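PDB 6D2Y: PbSGBP-B lipoprotein from Prevotella bryantii B14, which probably binds polysaccharide at the bacterial cell surface, as a lipoprotein of a polysaccharide utilization locus, and holds a magnesium ion. Local coordinates for residues V40-P45 with D52-S57; K72-I77 with H94-S99; I77-Q82 with F126-S131; Y113-T116 with D120-P123. All coordinates share one frame; numbering follows the deposited sequence.

Overall arrangement
All four contacts lie in the N-terminal beta sandwich, far from the magnesium site. Contacts 2 and 3 are its buried part. Contact 2 joins strands 74-79 and 95-99 of opposing sheets by aliphatic methyls alone, whereas contact 3 sets two phenylalanines and a valine beside a buried asparagine and a water. Contacts 1 and 4 are surface contacts and rely more on the backbone: one direct bond fastens a loop beside strand 39-45 in contact 1, and regular antiparallel pairing joins strands 111-116 and 121-129 in contact 4. Contacts 2 and 3 share Ile77, contacts 3 and 4 both use strand 121-129, and strand 111-116 of contact 4 pairs with strand 74-79.

Contact 1: V40-P45 with D52-S57; sequences VYYIRP and DSLLTS
Ile43 O is gripped twice by the loop that returns beside its strand. Leu55 N gives it a short hydrogen bond of 2.6 Å, the donor tilted 20° from the carbonyl plane, and Leu54 CA adds a CH···O contact to Ile43 O at 3.3 Å. The carbonyl of the same Leu55 takes part through water 1, which accepts from Ile43 N at 3.0 Å and donates only weakly to Leu55 O. Both main-chain polar groups of Ile43 are thus engaged on the loop side. Strand 39-45 is an outermost strand of the three-stranded sheet of a beta sandwich. Its neighbour in the sheet is strand 63-69, where Tyr41 and Tyr42 both face Val67 in a classic beta bulge; the loop takes the remaining edge before the chain enters strand 57-59 of the other sheet. The aliphatic side chains here suit a partly covered border. Leu54 carries CG anti to its own N (chi1 -175°), which brings CD1 against Tyr42 CB at 3.5 Å, obliquely to the ring. Leu55 turns to the other end of the strand and lays CD1 3.8 Å from Pro45 CG. The same proline carbon lies 3.5 Å from Asp52 O, the compact, rigid pyrrolidine ring fitting between the loop backbone and the leucine methyl. Arg44 touches the loop near its root, CB lying 3.6 Å from Ser53 O, while its extended chain carries the guanidinium away. Ile43 sends its end inward, onto Ile64, Tyr124 and Phe126.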
# COMPACT_ATOMS: atom_id res chain seq x y z
N VAL A 40 33.38 19.12 -25.35
CA VAL A 40 33.10 19.20 -23.92
C VAL A 40 34.21 18.49 -23.16
O VAL A 40 34.39 17.28 -23.32
CB VAL A 40 31.73 18.60 -23.55
CG1 VAL A 40 31.66 18.36 -22.05
CG2 VAL A 40 30.64 19.54 -23.95
N TYR A 41 34.93 19.24 -22.33
CA TYR A 41 35.98 18.63 -21.53
C TYR A 41 35.41 17.93 -20.30
O TYR A 41 35.84 16.82 -19.96
CB TYR A 41 37.00 19.70 -21.11
CG TYR A 41 37.62 20.46 -22.27
CD1 TYR A 41 38.29 21.66 -22.05
CD2 TYR A 41 37.54 19.99 -23.58
CE1 TYR A 41 38.85 22.36 -23.10
CE2 TYR A 41 38.11 20.68 -24.63
CZ TYR A 41 38.76 21.87 -24.38
OH TYR A 41 39.33 22.57 -25.42
N TYR A 42 34.42 18.54 -19.65
CA TYR A 42 33.71 17.92 -18.54
C TYR A 42 32.46 18.74 -18.25
O TYR A 42 32.25 19.81 -18.82
CB TYR A 42 34.59 17.79 -17.29
CG TYR A 42 35.14 19.10 -16.75
CD1 TYR A 42 34.40 19.85 -15.84
CD2 TYR A 42 36.39 19.56 -17.12
CE1 TYR A 42 34.90 21.04 -15.34
CE2 TYR A 42 36.89 20.75 -16.62
CZ TYR A 42 36.14 21.48 -15.73
OH TYR A 42 36.64 22.67 -15.23
N ILE A 43 31.63 18.20 -17.36
CA ILE A 43 30.39 18.85 -16.94
C ILE A 43 30.44 19.03 -15.43
O ILE A 43 30.69 18.06 -14.70
CB ILE A 43 29.15 18.04 -17.35
CG1 ILE A 43 29.19 17.73 -18.85
CG2 ILE A 43 27.87 18.78 -16.97
CD1 ILE A 43 27.83 17.45 -19.44
N ARG A 44 30.18 20.24 -14.97
CA ARG A 44 30.21 20.60 -13.56
C ARG A 44 28.86 21.16 -13.14
O ARG A 44 28.08 21.63 -13.98
CB ARG A 44 31.32 21.61 -13.27
CG ARG A 44 30.93 23.06 -13.54
CD ARG A 44 32.13 23.99 -13.47
NE ARG A 44 31.81 25.33 -13.94
CZ ARG A 44 32.67 26.15 -14.53
NH1 ARG A 44 33.93 25.76 -14.73
NH2 ARG A 44 32.29 27.36 -14.93
N PRO A 45 28.54 21.13 -11.85
CA PRO A 45 27.28 21.72 -11.38
C PRO A 45 27.31 23.24 -11.50
O PRO A 45 28.36 23.86 -11.71
CB PRO A 45 27.19 21.28 -9.92
CG PRO A 45 28.12 20.12 -9.80
CD PRO A 45 29.23 20.40 -10.77
N ASP A 52 29.83 18.00 -5.68
CA ASP A 52 30.56 17.51 -6.84
C ASP A 52 31.27 18.65 -7.56
O ASP A 52 30.79 19.78 -7.62
CB ASP A 52 29.62 16.80 -7.81
CG ASP A 52 28.77 15.75 -7.14
OD1 ASP A 52 27.55 15.71 -7.41
OD2 ASP A 52 29.31 14.95 -6.34
N SER A 53 32.44 18.33 -8.11
CA SER A 53 33.13 19.21 -9.04
C SER A 53 33.01 18.73 -10.48
O SER A 53 33.46 19.43 -11.40
CB SER A 53 34.61 19.33 -8.67
OG SER A 53 35.21 18.06 -8.54
N LEU A 54 32.42 17.56 -10.70
CA LEU A 54 32.24 17.00 -12.03
C LEU A 54 31.06 16.04 -12.00
O LEU A 54 30.87 15.34 -11.00
CB LEU A 54 33.52 16.29 -12.50
CG LEU A 54 33.56 15.74 -13.93
CD1 LEU A 54 34.98 15.80 -14.43
CD2 LEU A 54 33.04 14.30 -13.99
N LEU A 55 30.29 16.02 -13.08
CA LEU A 55 29.08 15.21 -13.17
C LEU A 55 29.14 14.33 -14.40
O LEU A 55 29.40 14.81 -15.51
CB LEU A 55 27.83 16.09 -13.24
CG LEU A 55 27.58 17.07 -12.09
CD1 LEU A 55 26.37 17.94 -12.41
CD2 LEU A 55 27.38 16.33 -10.78
N THR A 56 28.91 13.03 -14.20
CA THR A 56 28.63 12.11 -15.30
C THR A 56 27.15 11.79 -15.41
O THR A 56 26.76 11.04 -16.31
CB THR A 56 29.43 10.81 -15.12
OG1 THR A 56 29.07 10.19 -13.88
CG2 THR A 56 30.92 11.09 -15.13
N SER A 57 26.33 12.34 -14.53
CA SER A 57 24.89 12.12 -14.54
C SER A 57 24.21 13.32 -13.89
O SER A 57 24.86 14.16 -13.26
CB SER A 57 24.53 10.83 -13.80
OG SER A 57 24.37 11.07 -12.42
O HOH W 1 32.38 15.30 -17.09

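Contact 2: K72-I77 with H94-S99; sequences KSIKGI and HTLIVS
Leu96 reaches from strand 95-99 to two isoleucines of strand 74-77, and its branches divide the work. CB points toward the opposite strand, and CG stands anti to the backbone N (chi1 -174°), a setting that spreads the two methyls along the facing strand. CD1 meets Ile74 CD1 at 3.6 Å, the two side chains meeting at a slant, and also lies 4.1 Å from Ile77 CD1. CD2 goes to the same Ile77 CD1 at 3.7 Å, so that Leu96 and Ile77 meet tip to tip. From the neighbouring site on the same face, Val98 adds CG1, 4.2 Å from Ile77 CD1. Both isoleucines have the reach to span the gap because CG1 lies anti to the carbonyl carbon and CD1 continues the chain outward. The strand axes remain 10.2 Å apart at closest approach, too far for backbone bonding, and no hydrogen bond joins the segments. Met112 and Met114 of strand 111-116 pack beside Ile77 and Ile74 respectively. Leu96 and Val98 alternate inward, while a classic bulge, Lys75 and Gly76 facing Ile115, shifts the alternation so that Ile74 and Ile77 both face the interior. Such branched aliphatic residues, on strands inclined at 24° in neighbouring layers, are the hydrophobic filling of a beta sandwich.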
# COMPACT_ATOMS: atom_id res chain seq x y z
N LYS A 72 29.49 27.92 -28.52
CA LYS A 72 28.45 28.70 -29.17
C LYS A 72 28.16 28.23 -30.59
O LYS A 72 27.31 28.83 -31.26
CB LYS A 72 28.82 30.18 -29.14
CG LYS A 72 28.70 30.78 -27.74
CD LYS A 72 29.56 32.02 -27.57
CE LYS A 72 28.91 33.25 -28.18
NZ LYS A 72 29.33 33.47 -29.58
N SER A 73 28.84 27.19 -31.06
CA SER A 73 28.43 26.48 -32.27
C SER A 73 27.25 25.56 -32.02
O SER A 73 26.68 25.03 -32.98
CB SER A 73 29.59 25.67 -32.83
OG SER A 73 30.37 26.44 -33.74
N ILE A 74 26.87 25.36 -30.76
CA ILE A 74 25.75 24.50 -30.40
C ILE A 74 24.45 25.25 -30.64
O ILE A 74 24.19 26.29 -30.01
CB ILE A 74 25.85 24.07 -28.93
CG1 ILE A 74 27.22 23.45 -28.66
CG2 ILE A 74 24.73 23.10 -28.59
CD1 ILE A 74 27.54 23.35 -27.20
N LYS A 75 23.62 24.73 -31.54
CA LYS A 75 22.30 25.31 -31.76
C LYS A 75 21.24 24.62 -30.92
O LYS A 75 20.34 25.29 -30.40
CB LYS A 75 21.93 25.24 -33.25
CG LYS A 75 22.55 26.35 -34.07
CD LYS A 75 22.63 27.63 -33.26
CE LYS A 75 23.54 28.65 -33.92
NZ LYS A 75 24.55 29.13 -32.93
N GLY A 76 21.32 23.30 -30.78
CA GLY A 76 20.38 22.57 -29.97
C GLY A 76 21.08 21.51 -29.15
O GLY A 76 22.18 21.05 -29.49
N ILE A 77 20.44 21.14 -28.04
CA ILE A 77 20.91 20.06 -27.17
C ILE A 77 19.72 19.16 -26.87
O ILE A 77 18.66 19.64 -26.45
CB ILE A 77 21.51 20.61 -25.87
CG1 ILE A 77 22.85 21.31 -26.13
CG2 ILE A 77 21.70 19.50 -24.85
CD1 ILE A 77 23.54 21.82 -24.87
N HIS A 94 33.18 28.97 -23.90
CA HIS A 94 33.82 27.97 -23.07
C HIS A 94 32.92 27.40 -21.99
O HIS A 94 33.30 26.40 -21.36
CB HIS A 94 35.09 28.54 -22.42
CG HIS A 94 36.11 29.03 -23.40
ND1 HIS A 94 36.58 28.24 -24.43
CD2 HIS A 94 36.75 30.22 -23.52
CE1 HIS A 94 37.46 28.92 -25.14
NE2 HIS A 94 37.58 30.12 -24.61
N THR A 95 31.76 28.00 -21.73
CA THR A 95 30.80 27.48 -20.77
C THR A 95 29.40 27.58 -21.34
O THR A 95 29.03 28.60 -21.93
CB THR A 95 30.86 28.25 -19.44
OG1 THR A 95 30.51 29.62 -19.66
CG2 THR A 95 32.24 28.16 -18.81
N LEU A 96 28.63 26.52 -21.17
CA LEU A 96 27.21 26.49 -21.52
C LEU A 96 26.45 25.92 -20.34
O LEU A 96 26.77 24.83 -19.86
CB LEU A 96 26.96 25.66 -22.78
CG LEU A 96 25.55 25.63 -23.39
CD1 LEU A 96 25.63 25.30 -24.87
CD2 LEU A 96 24.63 24.64 -22.70
N ILE A 97 25.44 26.66 -19.87
CA ILE A 97 24.62 26.26 -18.74
C ILE A 97 23.23 25.93 -19.27
O ILE A 97 22.56 26.79 -19.85
CB ILE A 97 24.57 27.35 -17.66
CG1 ILE A 97 25.97 27.59 -17.09
CG2 ILE A 97 23.60 26.97 -16.55
CD1 ILE A 97 26.05 28.73 -16.10
N VAL A 98 22.81 24.67 -19.09
CA VAL A 98 21.53 24.18 -19.56
C VAL A 98 20.94 23.27 -18.49
O VAL A 98 21.66 22.62 -17.73
CB VAL A 98 21.67 23.44 -20.91
CG1 VAL A 98 22.53 22.19 -20.76
CG2 VAL A 98 20.31 23.09 -21.50
N SER A 99 19.62 23.24 -18.42
CA SER A 99 18.91 22.38 -17.47
C SER A 99 18.37 21.15 -18.19
O SER A 99 17.86 21.25 -19.31
CB SER A 99 17.77 23.14 -16.79
OG SER A 99 18.13 24.48 -16.53

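Contact 3: I77-Q82 with F126-S131; sequences ILFNDQ and FQVTIS
Phe79 and Phe126 meet inside the beta sandwich, just where strand 74-79 ends in the tight hairpin that leads into strand 82-83. Phe126 CD1 sits at the edge of the Phe79 ring, in its plane, 3.7 Å from Phe79 CE2. The planes make 67° and the pair is oblique. Val128 inserts CG2 beside the same ring, 3.9 Å from Phe79 CD2, and this methyl also touches Asn80 ND2 at 3.4 Å. Large aromatic rings and a compact valine suit this buried place, where Ile64 covers both phenylalanines and Met112 and Pro101 reach Phe79.

Asn80 is the polar member of the group, and its amide is well occupied. OD1 receives the backbone N-H groups of Asp110 and Thr109, which fixes the amide, while ND2 donates to water 2 at 3.2 Å. That water also accepts from Val128 N at 2.8 Å, so it links the turn to the strand. Further out, the type II' turn sets these groups in place: Asn80 takes a positive phi (57°), which asparagine tolerates better than most residues, Gln82 N closes the turn on Phe79 O at 2.9 Å, and Phe79 N returns a bond to Gln82 O. Asp81 OD2 accepts from Val107 N and so fastens the turn to the loop beside it. At its outer side, Gln82 NE2 reaches Asp81 OD1 at 2.9 Å from above the carboxylate plane.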
# COMPACT_ATOMS: atom_id res chain seq x y z
N ILE A 77 20.44 21.14 -28.04
CA ILE A 77 20.91 20.06 -27.17
C ILE A 77 19.72 19.16 -26.87
O ILE A 77 18.66 19.64 -26.45
CB ILE A 77 21.51 20.61 -25.87
CG1 ILE A 77 22.85 21.31 -26.13
CG2 ILE A 77 21.70 19.50 -24.85
CD1 ILE A 77 23.54 21.82 -24.87
N LEU A 78 19.89 17.86 -27.08
CA LEU A 78 18.91 16.88 -26.64
C LEU A 78 19.55 15.94 -25.63
O LEU A 78 20.63 15.40 -25.87
CB LEU A 78 18.37 16.06 -27.80
CG LEU A 78 17.47 16.82 -28.75
CD1 LEU A 78 18.32 17.20 -29.94
CD2 LEU A 78 16.27 15.94 -29.19
N PHE A 79 18.87 15.76 -24.50
CA PHE A 79 19.17 14.69 -23.56
C PHE A 79 18.31 13.49 -23.93
O PHE A 79 17.08 13.53 -23.78
CB PHE A 79 18.89 15.16 -22.13
CG PHE A 79 19.88 16.16 -21.62
CD1 PHE A 79 19.72 17.51 -21.88
CD2 PHE A 79 20.96 15.75 -20.87
CE1 PHE A 79 20.63 18.44 -21.40
CE2 PHE A 79 21.88 16.67 -20.38
CZ PHE A 79 21.71 18.01 -20.65
N ASN A 80 18.95 12.43 -24.42
CA ASN A 80 18.26 11.27 -24.99
C ASN A 80 17.38 11.78 -26.12
O ASN A 80 17.92 12.34 -27.09
CB ASN A 80 17.53 10.50 -23.88
CG ASN A 80 18.46 10.08 -22.77
OD1 ASN A 80 19.30 9.19 -22.93
ND2 ASN A 80 18.30 10.72 -21.61
N ASP A 81 16.06 11.64 -26.05
CA ASP A 81 15.16 12.15 -27.08
C ASP A 81 14.43 13.42 -26.64
O ASP A 81 13.48 13.84 -27.30
CB ASP A 81 14.14 11.07 -27.47
CG ASP A 81 13.41 10.50 -26.27
OD1 ASP A 81 13.63 10.99 -25.14
OD2 ASP A 81 12.62 9.55 -26.45
N GLN A 82 14.86 14.02 -25.53
CA GLN A 82 14.20 15.20 -24.98
C GLN A 82 15.03 16.43 -25.31
O GLN A 82 16.21 16.51 -24.94
CB GLN A 82 14.03 15.06 -23.47
CG GLN A 82 13.23 13.84 -23.06
CD GLN A 82 11.84 13.82 -23.66
OE1 GLN A 82 11.10 14.80 -23.57
NE2 GLN A 82 11.47 12.70 -24.28
N PHE A 126 26.35 10.81 -21.49
CA PHE A 126 25.87 11.44 -20.27
C PHE A 126 24.53 10.82 -19.90
O PHE A 126 23.65 10.70 -20.76
CB PHE A 126 25.73 12.96 -20.46
CG PHE A 126 25.41 13.71 -19.19
CD1 PHE A 126 24.11 14.10 -18.91
CD2 PHE A 126 26.41 14.03 -18.29
CE1 PHE A 126 23.82 14.79 -17.75
CE2 PHE A 126 26.12 14.72 -17.13
CZ PHE A 126 24.82 15.10 -16.86
N GLN A 127 24.38 10.43 -18.64
CA GLN A 127 23.19 9.73 -18.18
C GLN A 127 22.23 10.70 -17.50
O GLN A 127 22.65 11.60 -16.77
CB GLN A 127 23.56 8.61 -17.20
CG GLN A 127 24.71 7.73 -17.67
CD GLN A 127 25.20 6.80 -16.58
OE1 GLN A 127 24.65 5.72 -16.38
NE2 GLN A 127 26.24 7.22 -15.87
N VAL A 128 20.94 10.51 -17.76
CA VAL A 128 19.89 11.26 -17.10
C VAL A 128 19.34 10.39 -15.98
O VAL A 128 18.73 9.34 -16.24
CB VAL A 128 18.78 11.68 -18.08
CG1 VAL A 128 17.59 12.25 -17.32
CG2 VAL A 128 19.32 12.70 -19.08
N THR A 129 19.56 10.80 -14.74
CA THR A 129 19.17 10.00 -13.59
C THR A 129 17.66 10.06 -13.41
O THR A 129 17.07 11.14 -13.30
CB THR A 129 19.89 10.50 -12.33
OG1 THR A 129 21.23 10.00 -12.32
CG2 THR A 129 19.16 10.03 -11.08
N ILE A 130 17.03 8.89 -13.37
CA ILE A 130 15.59 8.76 -13.16
C ILE A 130 15.36 7.98 -11.88
O ILE A 130 16.16 7.10 -11.52
CB ILE A 130 14.90 8.07 -14.37
CG1 ILE A 130 15.24 8.81 -15.66
CG2 ILE A 130 13.39 8.02 -14.17
CD1 ILE A 130 14.50 10.12 -15.84
N SER A 131 14.28 8.31 -11.18
CA SER A 131 13.96 7.64 -9.93
C SER A 131 13.79 6.14 -10.14
O SER A 131 13.29 5.69 -11.17
CB SER A 131 12.68 8.24 -9.33
OG SER A 131 12.36 7.62 -8.10
O HOH W 2 19.90 8.74 -19.71

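Contact 4: Y113-T116 with D120-P123; sequences YMIT and DTIP
Thr116 is turned so that its two branches serve different partners. With chi1 at 63°, OG1 stands between the backbone N and the carbonyl carbon and faces Asp120, accepting a weak bond from Asp120 N at 3.3 Å, while CG2 goes across to Ile122 CD1 at 3.7 Å, roughly at a right angle. Ser118 OG, in the connecting loop, bonds both Thr116 OG1 and Asp120 OD2, so the small hydroxyl residues and the aspartate tie the turn together at its exposed end. Tyr113 has CG anti to the carbonyl carbon (chi1 -56°), and its ring rises from the sheet with the CD1 side turned to the other strand: CD1 lies 3.7 Å from Thr121 CG2 and 4.0 Å from Pro123 CB. Its hydroxyl is bonded to Thr109.

Beneath these side chains the backbones pair regularly. Met114 N donates to Ile122 O at 2.9 Å, approaching from above the carbonyl plane, and Ile122 N returns a bond to Met114 O at 2.8 Å, in the carbonyl plane. Thr116 N then bonds Asp120 O at 3.2 Å, also in plane. Pro123 falls opposite Tyr113 in a non-hydrogen-bonded pair, where its missing N-H costs this pairing nothing. Met114, a selenomethionine, and Ile122 point to the other face from Tyr113, Ile115, Thr121 and Pro123; Met114 packs on Ile74 and Ile122 on Pro38, so this is the face turned to the sandwich interior, where long apolar side chains belong. Alternating non-hydrogen-bonded and hydrogen-bonded pairs closed by a short loop make this the antiparallel beta hairpin of strands 111-116 and 121-129, part of the five-stranded sheet.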
# COMPACT_ATOMS: atom_id res chain seq x y z
N TYR A 113 23.03 14.92 -27.05
CA TYR A 113 23.35 15.21 -28.44
C TYR A 113 23.47 16.71 -28.63
O TYR A 113 22.54 17.46 -28.34
CB TYR A 113 22.29 14.62 -29.37
CG TYR A 113 22.09 13.14 -29.20
CD1 TYR A 113 22.85 12.21 -29.90
CD2 TYR A 113 21.13 12.66 -28.31
CE1 TYR A 113 22.66 10.85 -29.74
CE2 TYR A 113 20.94 11.30 -28.14
CZ TYR A 113 21.70 10.40 -28.86
OH TYR A 113 21.52 9.05 -28.69
N MSE A 114 24.62 17.15 -29.12
CA MSE A 114 24.80 18.55 -29.47
C MSE A 114 24.64 18.73 -30.97
O MSE A 114 25.29 18.03 -31.75
CB MSE A 114 26.17 19.05 -29.02
CG MSE A 114 26.60 18.49 -27.69
SE MSE A 114 28.48 18.82 -27.35
CE MSE A 114 28.22 20.27 -26.14
N ILE A 115 23.76 19.65 -31.36
CA ILE A 115 23.45 19.88 -32.77
C ILE A 115 23.96 21.26 -33.17
O ILE A 115 23.62 22.27 -32.55
CB ILE A 115 21.95 19.76 -33.08
CG1 ILE A 115 21.38 18.40 -32.67
CG2 ILE A 115 21.72 19.97 -34.56
CD1 ILE A 115 19.86 18.37 -32.64
N THR A 116 24.76 21.29 -34.23
CA THR A 116 25.30 22.53 -34.75
C THR A 116 24.30 23.19 -35.70
O THR A 116 23.19 22.69 -35.93
CB THR A 116 26.62 22.26 -35.46
OG1 THR A 116 26.39 21.40 -36.58
CG2 THR A 116 27.58 21.56 -34.50
N ASP A 120 24.47 18.96 -37.82
CA ASP A 120 25.34 17.84 -37.46
C ASP A 120 25.11 17.44 -36.01
O ASP A 120 24.77 18.27 -35.16
CB ASP A 120 26.81 18.22 -37.68
CG ASP A 120 27.16 18.40 -39.15
OD1 ASP A 120 26.66 17.62 -39.99
OD2 ASP A 120 27.93 19.33 -39.47
N THR A 121 25.31 16.16 -35.72
CA THR A 121 25.06 15.60 -34.39
C THR A 121 26.38 15.18 -33.76
O THR A 121 27.14 14.40 -34.36
CB THR A 121 24.11 14.41 -34.46
OG1 THR A 121 22.84 14.84 -34.98
CG2 THR A 121 23.90 13.81 -33.08
N ILE A 122 26.66 15.69 -32.57
CA ILE A 122 27.87 15.36 -31.83
C ILE A 122 27.47 14.79 -30.47
O ILE A 122 27.02 15.55 -29.60
CB ILE A 122 28.79 16.58 -31.69
CG1 ILE A 122 29.42 16.94 -33.03
CG2 ILE A 122 29.88 16.32 -30.67
CD1 ILE A 122 28.89 18.22 -33.63
N PRO A 123 27.61 13.49 -30.25
CA PRO A 123 27.11 12.89 -29.00
C PRO A 123 28.14 12.88 -27.88
O PRO A 123 29.30 12.52 -28.09
CB PRO A 123 26.75 11.46 -29.43
CG PRO A 123 27.75 11.15 -30.50
CD PRO A 123 28.07 12.46 -31.21